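Side-chain contacts in guanylate kinase (Coxiella burnetii, PDB 3TR0), which catalyses the ATP-dependent phosphorylation of GMP to GDP, probably in GMP recycling, and has GMP bound in this crystal: residues L9-A14 against K162-L167; T21-A26 against D174-N179; K29-I34 against H182-E187; Y83-D88 against V100-D105. One frame throughout, in Å; residues are numbered along the deposited sequence. Where two conformers were deposited one is given.

Interaction 1 of 4, residues L9-A14 against K162-L167; sequences LFIISA and KEFDYL
Ser13 meets Phe164 at the rim of the aromatic ring. Its OG lies 3.2 Å from Phe164 CE2, close to the ring plane, so the hydroxyl comes at the C-H edge. The serine CB follows, 3.4 Å from Phe164 CZ, and the same two ring carbons, CE2 and CZ, receive both serine atoms. Ile11, two residues earlier and on the same side of its strand, adds a looser apolar touch: its CG2 stands 4.5 Å from Phe164 CE2, oblique to the ring.

The torsions explain the reach. In Ser13 the hydroxyl is opposite the carbonyl carbon and beside the backbone N (chi1 -56°), and Phe164 uses the same setting (chi1 -70°) to send its ring across to the strand. Ser13 CA and Phe164 CA are 8.7 Å apart. Phe164 sits in the loop leading into strand 166-169, which strand 120-125 separates from strand 9-13 in the parallel core sheet of this P-loop kinase fold.

Further out, Ser13 OG is hydrogen-bonded to Ile104 O, and Phe164 has an edge-to-face partner in Phe123 and a cation-pi partner in Arg113. Ile11 also packs on Ala109 and Ile112 of helix 106-115. Serine suits the place because its short side chain brings CB and OG together up to the ring rim while OG still reaches the Ile104 carbonyl; the long, flat phenylalanine side chain carries its CE2-CZ edge to the serine.

No hydrogen bond joins the two segments. The buried hydroxyl is satisfied by the Ile104 carbonyl, leaving the polarised C-H edge of the ring to face its oxygen, a weakly favourable electrostatic fit at most.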
# COMPACT_ATOMS: atom_id res chain seq x y z
N LEU A 9 9.59 -0.46 -9.69
CA LEU A 9 9.43 -1.81 -10.23
C LEU A 9 8.48 -2.60 -9.34
O LEU A 9 8.58 -2.57 -8.12
CB LEU A 9 10.78 -2.51 -10.29
CG LEU A 9 11.89 -1.81 -11.08
CD1 LEU A 9 13.17 -2.62 -11.02
CD2 LEU A 9 11.45 -1.60 -12.52
N PHE A 10 7.55 -3.32 -9.97
CA PHE A 10 6.62 -4.16 -9.24
C PHE A 10 6.81 -5.59 -9.68
O PHE A 10 6.45 -5.96 -10.80
CB PHE A 10 5.18 -3.70 -9.49
CG PHE A 10 4.87 -2.36 -8.89
CD1 PHE A 10 4.42 -2.25 -7.59
CD2 PHE A 10 5.06 -1.20 -9.63
CE1 PHE A 10 4.14 -1.01 -7.04
CE2 PHE A 10 4.78 0.04 -9.09
CZ PHE A 10 4.33 0.13 -7.79
N ILE A 11 7.39 -6.40 -8.79
CA ILE A 11 7.70 -7.79 -9.10
C ILE A 11 6.48 -8.64 -8.80
O ILE A 11 5.91 -8.55 -7.72
CB ILE A 11 8.88 -8.29 -8.24
CG1 ILE A 11 10.12 -7.43 -8.48
CG2 ILE A 11 9.18 -9.75 -8.53
CD1 ILE A 11 11.15 -7.52 -7.37
N ILE A 12 6.08 -9.46 -9.77
CA ILE A 12 4.97 -10.38 -9.58
C ILE A 12 5.47 -11.80 -9.75
O ILE A 12 5.95 -12.16 -10.83
CB ILE A 12 3.87 -10.16 -10.62
CG1 ILE A 12 3.58 -8.67 -10.79
CG2 ILE A 12 2.61 -10.90 -10.21
CD1 ILE A 12 2.96 -8.03 -9.57
N SER A 13 5.36 -12.62 -8.70
CA SER A 13 5.80 -14.01 -8.77
C SER A 13 4.69 -14.96 -8.36
O SER A 13 3.83 -14.60 -7.56
CB SER A 13 7.04 -14.24 -7.90
OG SER A 13 8.09 -13.35 -8.25
N ALA A 14 4.72 -16.17 -8.91
CA ALA A 14 3.71 -17.17 -8.61
C ALA A 14 4.10 -18.51 -9.20
O ALA A 14 4.87 -18.57 -10.17
CB ALA A 14 2.35 -16.73 -9.15
N LYS A 162 7.82 -16.04 1.61
CA LYS A 162 8.24 -15.20 2.73
C LYS A 162 9.16 -14.05 2.32
O LYS A 162 9.42 -13.15 3.11
CB LYS A 162 8.94 -16.04 3.79
CG LYS A 162 8.04 -17.04 4.48
CD LYS A 162 8.84 -17.93 5.41
CE LYS A 162 7.96 -18.93 6.12
NZ LYS A 162 7.00 -18.27 7.05
N GLU A 163 9.66 -14.09 1.09
CA GLU A 163 10.57 -13.07 0.60
C GLU A 163 9.83 -11.89 -0.03
O GLU A 163 10.44 -10.91 -0.45
CB GLU A 163 11.56 -13.69 -0.39
CG GLU A 163 12.39 -14.80 0.23
CD GLU A 163 13.15 -15.63 -0.79
OE1 GLU A 163 13.40 -15.13 -1.90
OE2 GLU A 163 13.50 -16.78 -0.46
N PHE A 164 8.50 -11.99 -0.06
CA PHE A 164 7.69 -11.02 -0.80
C PHE A 164 6.97 -10.05 0.13
O PHE A 164 6.69 -10.38 1.28
CB PHE A 164 6.71 -11.75 -1.72
CG PHE A 164 7.39 -12.42 -2.87
CD1 PHE A 164 8.11 -13.59 -2.68
CD2 PHE A 164 7.35 -11.86 -4.14
CE1 PHE A 164 8.76 -14.20 -3.73
CE2 PHE A 164 8.01 -12.47 -5.20
CZ PHE A 164 8.71 -13.64 -4.99
N ASP A 165 6.67 -8.86 -0.38
CA ASP A 165 6.03 -7.82 0.42
C ASP A 165 4.53 -8.04 0.62
O ASP A 165 3.98 -7.70 1.67
CB ASP A 165 6.25 -6.45 -0.22
CG ASP A 165 7.72 -6.10 -0.36
OD1 ASP A 165 8.45 -6.14 0.65
OD2 ASP A 165 8.15 -5.80 -1.49
N TYR A 166 3.88 -8.59 -0.39
CA TYR A 166 2.43 -8.77 -0.38
C TYR A 166 2.09 -10.17 -0.84
O TYR A 166 2.81 -10.74 -1.66
CB TYR A 166 1.76 -7.77 -1.33
CG TYR A 166 1.99 -6.33 -0.94
CD1 TYR A 166 1.18 -5.71 0.02
CD2 TYR A 166 3.00 -5.59 -1.51
CE1 TYR A 166 1.39 -4.39 0.38
CE2 TYR A 166 3.23 -4.27 -1.15
CZ TYR A 166 2.42 -3.67 -0.21
OH TYR A 166 2.64 -2.36 0.14
N LEU A 167 0.99 -10.70 -0.32
CA LEU A 167 0.44 -11.96 -0.80
C LEU A 167 -0.98 -11.73 -1.30
O LEU A 167 -1.80 -11.12 -0.61
CB LEU A 167 0.44 -13.02 0.31
CG LEU A 167 1.75 -13.28 1.05
CD1 LEU A 167 1.52 -14.37 2.10
CD2 LEU A 167 2.86 -13.69 0.10

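Interaction 2 of 4, residues T21-A26 against D174-N179; sequences TSLVRA and DQAVQN. With SO4 (sulfate ion), chain B.
Leu23 of helix 20-30 and the pair Ala176 and Val177 of helix 173-187 form the centre of a helix-helix packing in the P-loop kinase fold, the first helix being the one that follows the predicted ATP-binding P-loop. The short axes pass 9.6 Å apart at a crossing angle of -59°.

Between residues 21-26 and 174-179 every contact is apolar. Leu23 points its CD2 methyl at two residues at once, 3.7 Å from Ala176 CB and 3.8 Å from Val177 CG2. Leucine is long enough to bridge the gap, and alanine is small enough to receive its tip; Leu23 and Val177 run past each other in opposite directions. One turn on, Ala26 CB touches the same valine methyl, so that Val177 CG2 meets both Leu23 and Ala26. That methyl lies opposite the carbonyl carbon, while CG1 is anti to the backbone N (chi1 175°). Phe173 extends the apolar surface, packing on both Leu23 and Ala26. Within helix 20-30, Thr21 CG2, a methyl, packs flat on the Arg25 guanidinium.

The polar contacts lie outside this interface. Arg25 forms a salt bridge with Asp54. At the start of the helix a sulfate, probably from the crystallisation liquor, accepts bonds from the amides of Gly17, Gly19 and Lys20, as a nucleotide phosphate would in a P-loop. Thr21 N joins them with a nearly straight bond to SO4 O1, 3.1 Å long and 169° at the hydrogen.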
# COMPACT_ATOMS: atom_id res chain seq x y z
N THR A 21 -0.19 -14.61 -15.35
CA THR A 21 -0.12 -13.88 -16.61
C THR A 21 -1.42 -13.15 -16.92
O THR A 21 -1.41 -11.99 -17.32
CB THR A 21 0.27 -14.79 -17.78
OG1 THR A 21 1.61 -15.28 -17.58
CG2 THR A 21 0.23 -14.02 -19.09
N SER A 22 -2.55 -13.83 -16.72
CA SER A 22 -3.85 -13.22 -16.99
C SER A 22 -4.14 -12.04 -16.06
O SER A 22 -4.68 -11.02 -16.48
CB SER A 22 -4.96 -14.26 -16.89
OG SER A 22 -4.83 -15.22 -17.93
N LEU A 23 -3.80 -12.19 -14.78
CA LEU A 23 -3.99 -11.12 -13.80
C LEU A 23 -3.21 -9.87 -14.20
O LEU A 23 -3.75 -8.77 -14.20
CB LEU A 23 -3.54 -11.56 -12.41
CG LEU A 23 -4.40 -12.57 -11.66
CD1 LEU A 23 -3.71 -12.96 -10.36
CD2 LEU A 23 -5.77 -11.99 -11.38
N VAL A 24 -1.94 -10.07 -14.53
CA VAL A 24 -1.07 -8.96 -14.89
C VAL A 24 -1.56 -8.23 -16.14
O VAL A 24 -1.48 -7.01 -16.22
CB VAL A 24 0.39 -9.44 -15.08
CG1 VAL A 24 1.24 -8.31 -15.63
CG2 VAL A 24 0.95 -9.94 -13.76
N ARG A 25 -2.09 -8.98 -17.10
CA ARG A 25 -2.61 -8.36 -18.32
C ARG A 25 -3.85 -7.51 -18.06
O ARG A 25 -4.03 -6.46 -18.68
CB ARG A 25 -2.88 -9.42 -19.39
CG ARG A 25 -1.60 -9.98 -19.99
CD ARG A 25 -1.87 -11.06 -21.02
NE ARG A 25 -0.62 -11.51 -21.64
CZ ARG A 25 -0.51 -12.62 -22.37
NH1 ARG A 25 -1.56 -13.40 -22.57
NH2 ARG A 25 0.67 -12.94 -22.90
N ALA A 26 -4.70 -7.95 -17.14
CA ALA A 26 -5.87 -7.17 -16.75
C ALA A 26 -5.45 -5.94 -15.94
O ALA A 26 -6.05 -4.88 -16.07
CB ALA A 26 -6.84 -8.02 -15.95
N ASP A 174 -11.61 -10.97 -10.54
CA ASP A 174 -11.88 -9.55 -10.34
C ASP A 174 -11.32 -9.04 -9.01
O ASP A 174 -10.74 -7.96 -8.94
CB ASP A 174 -13.38 -9.26 -10.41
CG ASP A 174 -13.90 -9.24 -11.83
OD1 ASP A 174 -13.69 -8.23 -12.52
OD2 ASP A 174 -14.53 -10.24 -12.24
N GLN A 175 -11.49 -9.83 -7.95
CA GLN A 175 -11.03 -9.41 -6.63
C GLN A 175 -9.51 -9.36 -6.57
O GLN A 175 -8.93 -8.45 -5.98
CB GLN A 175 -11.60 -10.34 -5.56
CG GLN A 175 -13.11 -10.29 -5.49
CD GLN A 175 -13.71 -11.53 -4.86
OE1 GLN A 175 -13.03 -12.27 -4.16
NE2 GLN A 175 -14.99 -11.77 -5.13
N ALA A 176 -8.86 -10.35 -7.19
CA ALA A 176 -7.41 -10.40 -7.23
C ALA A 176 -6.84 -9.22 -8.01
O ALA A 176 -5.86 -8.59 -7.58
CB ALA A 176 -6.94 -11.71 -7.84
N VAL A 177 -7.44 -8.91 -9.15
CA VAL A 177 -7.04 -7.73 -9.91
C VAL A 177 -7.20 -6.48 -9.06
O VAL A 177 -6.30 -5.65 -8.97
CB VAL A 177 -7.85 -7.58 -11.21
CG1 VAL A 177 -7.50 -6.27 -11.91
CG2 VAL A 177 -7.60 -8.76 -12.14
N GLN A 178 -8.36 -6.34 -8.41
CA GLN A 178 -8.60 -5.18 -7.56
C GLN A 178 -7.57 -5.06 -6.44
O GLN A 178 -7.19 -3.96 -6.05
CB GLN A 178 -10.02 -5.20 -6.98
CG GLN A 178 -10.32 -4.02 -6.07
CD GLN A 178 -10.27 -2.68 -6.80
OE1 GLN A 178 -11.15 -2.36 -7.59
NE2 GLN A 178 -9.22 -1.90 -6.53
N ASN A 179 -7.12 -6.19 -5.91
CA ASN A 179 -6.10 -6.16 -4.87
C ASN A 179 -4.74 -5.71 -5.40
O ASN A 179 -4.02 -4.97 -4.74
CB ASN A 179 -5.99 -7.51 -4.17
CG ASN A 179 -7.13 -7.74 -3.20
OD1 ASN A 179 -7.67 -6.79 -2.63
ND2 ASN A 179 -7.52 -8.99 -3.02
S SO4 B . 0.37 -18.70 -14.73
O1 SO4 B . 0.62 -17.56 -15.60
O2 SO4 B . 1.22 -19.82 -15.14
O3 SO4 B . 0.68 -18.36 -13.34
O4 SO4 B . -1.02 -19.11 -14.85

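Interaction 3 of 4, residues K29-I34 against H182-E187; sequences KALAEI and HIISAE
Where helix 20-30 ends, Leu31 leaves helical geometry and the chain turns through Ala32 and Glu33 into strand 34-36, with Leu31 CA 8.9 Å from Ser185 CA on helix 173-187. In this P-loop kinase fold the link is the alpha-to-beta turn leading from the helix after the predicted ATP-binding loop to an edge strand of the parallel sheet, and helix 173-187 packs against it.

Ile184, modelled in two conformers of which one is described, carries the contact by dividing its branches between two partners. Its CG2, anti to the backbone N, lies 3.7 Å from Leu31 CD1, and the two side chains meet at a slant. Leu31 CD1 also approaches the branch point, 3.9 Å from Ile184 CB, so the leucine methyl rests against the root of the isoleucine as well as on its short branch. The longer branch of Ile184 leads to Ile34. Branched aliphatic residues suit this place because each offers methyls in several directions; Ile184 also packs on Phe10 of the central sheet.

Ser185 lies at the margin, with Leu31 CD2 passing its hydroxyl without a polar bond; the serine OG is instead tied to Ile181 O within its own helix. Beyond it, Ser185 packs on His182 of the second subunit, which places this helix at the dimer interface.

Ile34 has its CG1 anti to the backbone N (chi1 -173°), which directs the chain at the helix. It ends tip to tip with Ile184, Ile34 CD1 lying 3.5 Å from Ile184 CD1.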
# COMPACT_ATOMS: atom_id res chain seq x y z
N LYS A 29 -4.49 -3.05 -18.04
CA LYS A 29 -5.64 -2.48 -18.72
C LYS A 29 -6.41 -1.54 -17.80
O LYS A 29 -7.06 -0.60 -18.26
CB LYS A 29 -6.56 -3.59 -19.24
CG LYS A 29 -6.37 -3.92 -20.70
CD LYS A 29 -4.89 -3.97 -21.05
CE LYS A 29 -4.67 -4.00 -22.55
NZ LYS A 29 -3.22 -3.87 -22.89
N ALA A 30 -6.33 -1.80 -16.50
CA ALA A 30 -7.07 -1.02 -15.51
C ALA A 30 -6.32 0.22 -15.04
O ALA A 30 -6.93 1.19 -14.59
CB ALA A 30 -7.44 -1.91 -14.33
N LEU A 31 -4.99 0.18 -15.13
CA LEU A 31 -4.16 1.27 -14.65
C LEU A 31 -3.43 1.99 -15.77
O LEU A 31 -3.11 1.39 -16.79
CB LEU A 31 -3.13 0.76 -13.64
CG LEU A 31 -3.59 0.43 -12.22
CD1 LEU A 31 -2.44 -0.16 -11.43
CD2 LEU A 31 -4.14 1.67 -11.54
N ALA A 32 -3.15 3.27 -15.55
CA ALA A 32 -2.34 4.04 -16.49
C ALA A 32 -0.90 4.09 -16.02
O ALA A 32 -0.61 3.83 -14.85
CB ALA A 32 -2.91 5.44 -16.64
N GLU A 33 0.01 4.43 -16.94
CA GLU A 33 1.41 4.68 -16.61
C GLU A 33 2.12 3.48 -15.99
O GLU A 33 2.95 3.63 -15.10
CB GLU A 33 1.53 5.91 -15.71
CG GLU A 33 0.97 7.18 -16.34
CD GLU A 33 1.10 8.39 -15.43
OE1 GLU A 33 2.00 9.23 -15.69
OE2 GLU A 33 0.31 8.51 -14.47
N ILE A 34 1.78 2.29 -16.47
CA ILE A 34 2.45 1.08 -16.03
C ILE A 34 2.50 0.09 -17.19
O ILE A 34 1.51 -0.11 -17.89
CB ILE A 34 1.75 0.47 -14.78
CG1 ILE A 34 2.55 -0.71 -14.23
CG2 ILE A 34 0.33 0.06 -15.10
CD1 ILE A 34 2.10 -1.16 -12.84
N HIS A 182 -4.96 -1.99 -5.61
CA HIS A 182 -4.73 -1.37 -4.31
C HIS A 182 -3.24 -1.22 -4.05
O HIS A 182 -2.78 -0.17 -3.58
CB HIS A 182 -5.36 -2.19 -3.17
CG HIS A 182 -6.85 -2.11 -3.11
ND1 HIS A 182 -7.55 -0.95 -3.36
CD2 HIS A 182 -7.78 -3.06 -2.83
CE1 HIS A 182 -8.85 -1.18 -3.23
NE2 HIS A 182 -9.01 -2.45 -2.91
N ILE A 183 -2.48 -2.27 -4.32
CA ILE A 183 -1.06 -2.31 -3.97
C ILE A 183 -0.26 -1.28 -4.77
O ILE A 183 0.56 -0.55 -4.22
CB ILE A 183 -0.47 -3.72 -4.14
CG1 ILE A 183 -1.05 -4.66 -3.08
CG2 ILE A 183 1.05 -3.68 -4.05
CD1 ILE A 183 -0.91 -6.14 -3.41
N ILE A 184 -0.49 -1.23 -6.08
CA ILE A 184 0.20 -0.26 -6.92
C ILE A 184 -0.27 1.16 -6.62
O ILE A 184 0.53 2.09 -6.56
CB ILE A 184 0.03 -0.58 -8.41
CG1 ILE A 184 0.81 -1.85 -8.75
CG2 ILE A 184 0.51 0.59 -9.27
CD1 ILE A 184 0.44 -2.47 -10.08
N SER A 185 -1.57 1.32 -6.42
CA SER A 185 -2.15 2.63 -6.13
C SER A 185 -1.60 3.22 -4.83
O SER A 185 -1.33 4.42 -4.75
CB SER A 185 -3.67 2.55 -6.08
OG SER A 185 -4.21 2.22 -7.36
N ALA A 186 -1.44 2.37 -3.82
CA ALA A 186 -0.90 2.81 -2.53
C ALA A 186 0.56 3.21 -2.66
O ALA A 186 1.00 4.19 -2.05
CB ALA A 186 -1.06 1.71 -1.48
N GLU A 187 1.33 2.46 -3.44
CA GLU A 187 2.74 2.79 -3.65
C GLU A 187 2.86 4.20 -4.22
O GLU A 187 3.76 4.96 -3.85
CB GLU A 187 3.40 1.80 -4.61
CG GLU A 187 4.92 1.94 -4.72
CD GLU A 187 5.37 3.01 -5.70
OE1 GLU A 187 4.53 3.55 -6.46
OE2 GLU A 187 6.58 3.31 -5.71

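Interaction 4 of 4, residues Y83-D88 against V100-D105; sequences YGTEKD and VLLEID. With 5GP (guanosine-5'-monophosphate), chain D.
The GMP pocket of guanylate kinase is lined here from two directions: Thr85 of strand 81-86 faces Leu102 and Ile104 of the core strand 99-103 and the turn after it. Thr85 CG2 lies 3.8 Å from Leu102 CD2, methyl against methyl, the side chains crossing at about a right angle. Its other branch, OG1, is 3.7 Å from Ile104 CG2, again nearly perpendicular. Threonine suits the spot by having both a methyl for the apolar side and a hydroxyl, which is hydrogen-bonded to Glu74 OE1; Glu74 OE2 in turn binds GMP.

Ile104 continues from this contact to the base. Its CG1 stands between the backbone N and the carbonyl carbon (chi1 58°), leaving CG2 opposite the carbonyl carbon, where it comes 3.3 Å from GMP N1.

The two strands belong to different sheets: 99-103 to the parallel core shared by P-loop kinases, and 81-86 to the mixed sheet of the GMP-binding region, so the nucleotide is gripped in the cleft between them. Across this cleft Tyr83 and Asp105 hold the ligand at separate ends. The tyrosine ring has the ribose O4' over the centre of one face, and its hydroxyl donates to a phosphate oxygen, Tyr83 OH to GMP O2P being 2.6 Å. Ser39, Tyr55 and Arg43 give GMP further hydrogen bonds. Asp105, at the N-cap of helix 106-115, takes the exocyclic amine: GMP N2 donates to Asp105 OD1 over 3.0 Å at 168°, and the same oxygen also accepts from Gly108 N.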
# COMPACT_ATOMS: atom_id res chain seq x y z
N TYR A 83 15.55 -17.45 -18.74
CA TYR A 83 14.66 -16.30 -18.81
C TYR A 83 15.39 -15.07 -18.26
O TYR A 83 16.14 -15.17 -17.29
CB TYR A 83 13.41 -16.53 -17.95
CG TYR A 83 12.62 -17.78 -18.27
CD1 TYR A 83 11.39 -17.69 -18.92
CD2 TYR A 83 13.07 -19.03 -17.91
CE1 TYR A 83 10.65 -18.81 -19.20
CE2 TYR A 83 12.34 -20.17 -18.19
CZ TYR A 83 11.13 -20.05 -18.84
OH TYR A 83 10.39 -21.18 -19.12
N GLY A 84 15.15 -13.91 -18.86
CA GLY A 84 15.78 -12.70 -18.37
C GLY A 84 15.03 -11.43 -18.71
O GLY A 84 14.24 -11.39 -19.65
N THR A 85 15.29 -10.39 -17.93
CA THR A 85 14.70 -9.08 -18.15
C THR A 85 15.71 -8.15 -18.80
O THR A 85 16.72 -7.80 -18.19
CB THR A 85 14.24 -8.44 -16.81
OG1 THR A 85 13.23 -9.25 -16.21
CG2 THR A 85 13.69 -7.04 -17.05
N GLU A 86 15.45 -7.77 -20.04
CA GLU A 86 16.34 -6.86 -20.75
C GLU A 86 16.39 -5.53 -20.00
O GLU A 86 15.35 -4.92 -19.71
CB GLU A 86 15.89 -6.68 -22.20
CG GLU A 86 16.95 -6.09 -23.13
CD GLU A 86 16.95 -4.58 -23.12
OE1 GLU A 86 15.85 -3.99 -23.13
OE2 GLU A 86 18.04 -3.98 -23.09
N LYS A 87 17.60 -5.09 -19.68
CA LYS A 87 17.79 -3.96 -18.77
C LYS A 87 17.38 -2.61 -19.35
O LYS A 87 16.75 -1.80 -18.68
CB LYS A 87 19.26 -3.88 -18.32
CG LYS A 87 19.53 -2.74 -17.36
CD LYS A 87 21.02 -2.49 -17.21
CE LYS A 87 21.64 -2.08 -18.54
NZ LYS A 87 23.10 -1.81 -18.42
N ASP A 88 17.75 -2.35 -20.60
CA ASP A 88 17.58 -1.02 -21.17
C ASP A 88 16.11 -0.62 -21.31
O ASP A 88 15.74 0.52 -21.04
CB ASP A 88 18.31 -0.89 -22.50
CG ASP A 88 18.57 0.55 -22.87
OD1 ASP A 88 19.34 1.22 -22.14
OD2 ASP A 88 18.01 1.03 -23.88
N VAL A 100 7.00 -0.28 -13.91
CA VAL A 100 7.22 -1.47 -14.71
C VAL A 100 6.85 -2.71 -13.92
O VAL A 100 7.23 -2.86 -12.77
CB VAL A 100 8.69 -1.59 -15.15
CG1 VAL A 100 8.92 -2.94 -15.82
CG2 VAL A 100 9.06 -0.44 -16.09
N LEU A 101 6.09 -3.59 -14.56
CA LEU A 101 5.74 -4.87 -13.98
C LEU A 101 6.72 -5.93 -14.44
O LEU A 101 6.96 -6.08 -15.64
CB LEU A 101 4.32 -5.26 -14.39
CG LEU A 101 3.23 -4.46 -13.68
CD1 LEU A 101 1.95 -4.46 -14.49
CD2 LEU A 101 2.99 -5.04 -12.30
N LEU A 102 7.28 -6.66 -13.49
CA LEU A 102 8.20 -7.75 -13.81
C LEU A 102 7.59 -9.08 -13.39
O LEU A 102 7.46 -9.37 -12.19
CB LEU A 102 9.55 -7.55 -13.11
CG LEU A 102 10.31 -6.25 -13.43
CD1 LEU A 102 11.53 -6.11 -12.53
CD2 LEU A 102 10.72 -6.23 -14.88
N GLU A 103 7.19 -9.89 -14.37
CA GLU A 103 6.68 -11.22 -14.08
C GLU A 103 7.85 -12.17 -14.09
O GLU A 103 8.21 -12.71 -15.13
CB GLU A 103 5.68 -11.65 -15.15
CG GLU A 103 4.46 -10.77 -15.27
CD GLU A 103 3.54 -11.22 -16.40
OE1 GLU A 103 3.95 -11.11 -17.57
OE2 GLU A 103 2.42 -11.68 -16.10
N ILE A 104 8.47 -12.35 -12.93
CA ILE A 104 9.70 -13.12 -12.83
C ILE A 104 9.64 -14.07 -11.64
O ILE A 104 8.80 -13.91 -10.76
CB ILE A 104 10.93 -12.20 -12.69
CG1 ILE A 104 10.80 -11.30 -11.47
CG2 ILE A 104 11.11 -11.36 -13.95
CD1 ILE A 104 11.96 -10.34 -11.28
N ASP A 105 10.53 -15.06 -11.61
CA ASP A 105 10.50 -16.06 -10.54
C ASP A 105 11.20 -15.55 -9.30
O ASP A 105 11.65 -14.40 -9.26
CB ASP A 105 11.11 -17.40 -11.00
CG ASP A 105 12.62 -17.42 -10.91
OD1 ASP A 105 13.25 -16.37 -11.15
OD2 ASP A 105 13.19 -18.49 -10.59
P 5GP D . 6.75 -20.07 -18.71
O1P 5GP D . 6.10 -19.05 -19.62
O2P 5GP D . 7.81 -20.96 -19.28
O3P 5GP D . 5.66 -20.90 -18.07
O5' 5GP D . 7.31 -19.33 -17.42
C5' 5GP D . 8.18 -19.99 -16.52
C4' 5GP D . 8.48 -19.13 -15.32
O4' 5GP D . 9.70 -18.40 -15.54
C3' 5GP D . 7.46 -18.05 -15.01
O3' 5GP D . 6.33 -18.54 -14.31
C2' 5GP D . 8.26 -17.02 -14.22
O2' 5GP D . 8.30 -17.38 -12.85
C1' 5GP D . 9.67 -17.20 -14.80
N9 5GP D . 10.06 -16.09 -15.69
C8 5GP D . 9.49 -15.67 -16.83
N7 5GP D . 10.21 -14.63 -17.32
C5 5GP D . 11.24 -14.41 -16.46
C6 5GP D . 12.29 -13.50 -16.40
O6 5GP D . 12.44 -12.63 -17.29
N1 5GP D . 13.15 -13.57 -15.38
C2 5GP D . 13.02 -14.49 -14.41
N2 5GP D . 13.90 -14.54 -13.38
N3 5GP D . 12.01 -15.37 -14.44
C4 5GP D . 11.12 -15.34 -15.45

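Interactions 1 and 4 meet through the core sheet, whose strands 9-13 and 99-103 are neighbours: Ile12 N is 2.8 Å from Leu102 O, a probable hydrogen bond, and Ile11 CG2 packs 3.7 Å from CG1 of Ile104, the residue that touches guanine. Interactions 2 and 3, with centres about 11 Å apart, both join helix 20-30 or the turn after it to helix 173-187. They reach the strands through Ile12 CG2 and Val24 CG2, 4.0 Å apart, and through Ile34 CD1 and Leu101 CG, 3.6 Å apart. Glu103, a GMP-pocket residue, packs on Thr21 beside the sulfate, its OE2 3.4 Å from Thr21 CA, so the two sites adjoin.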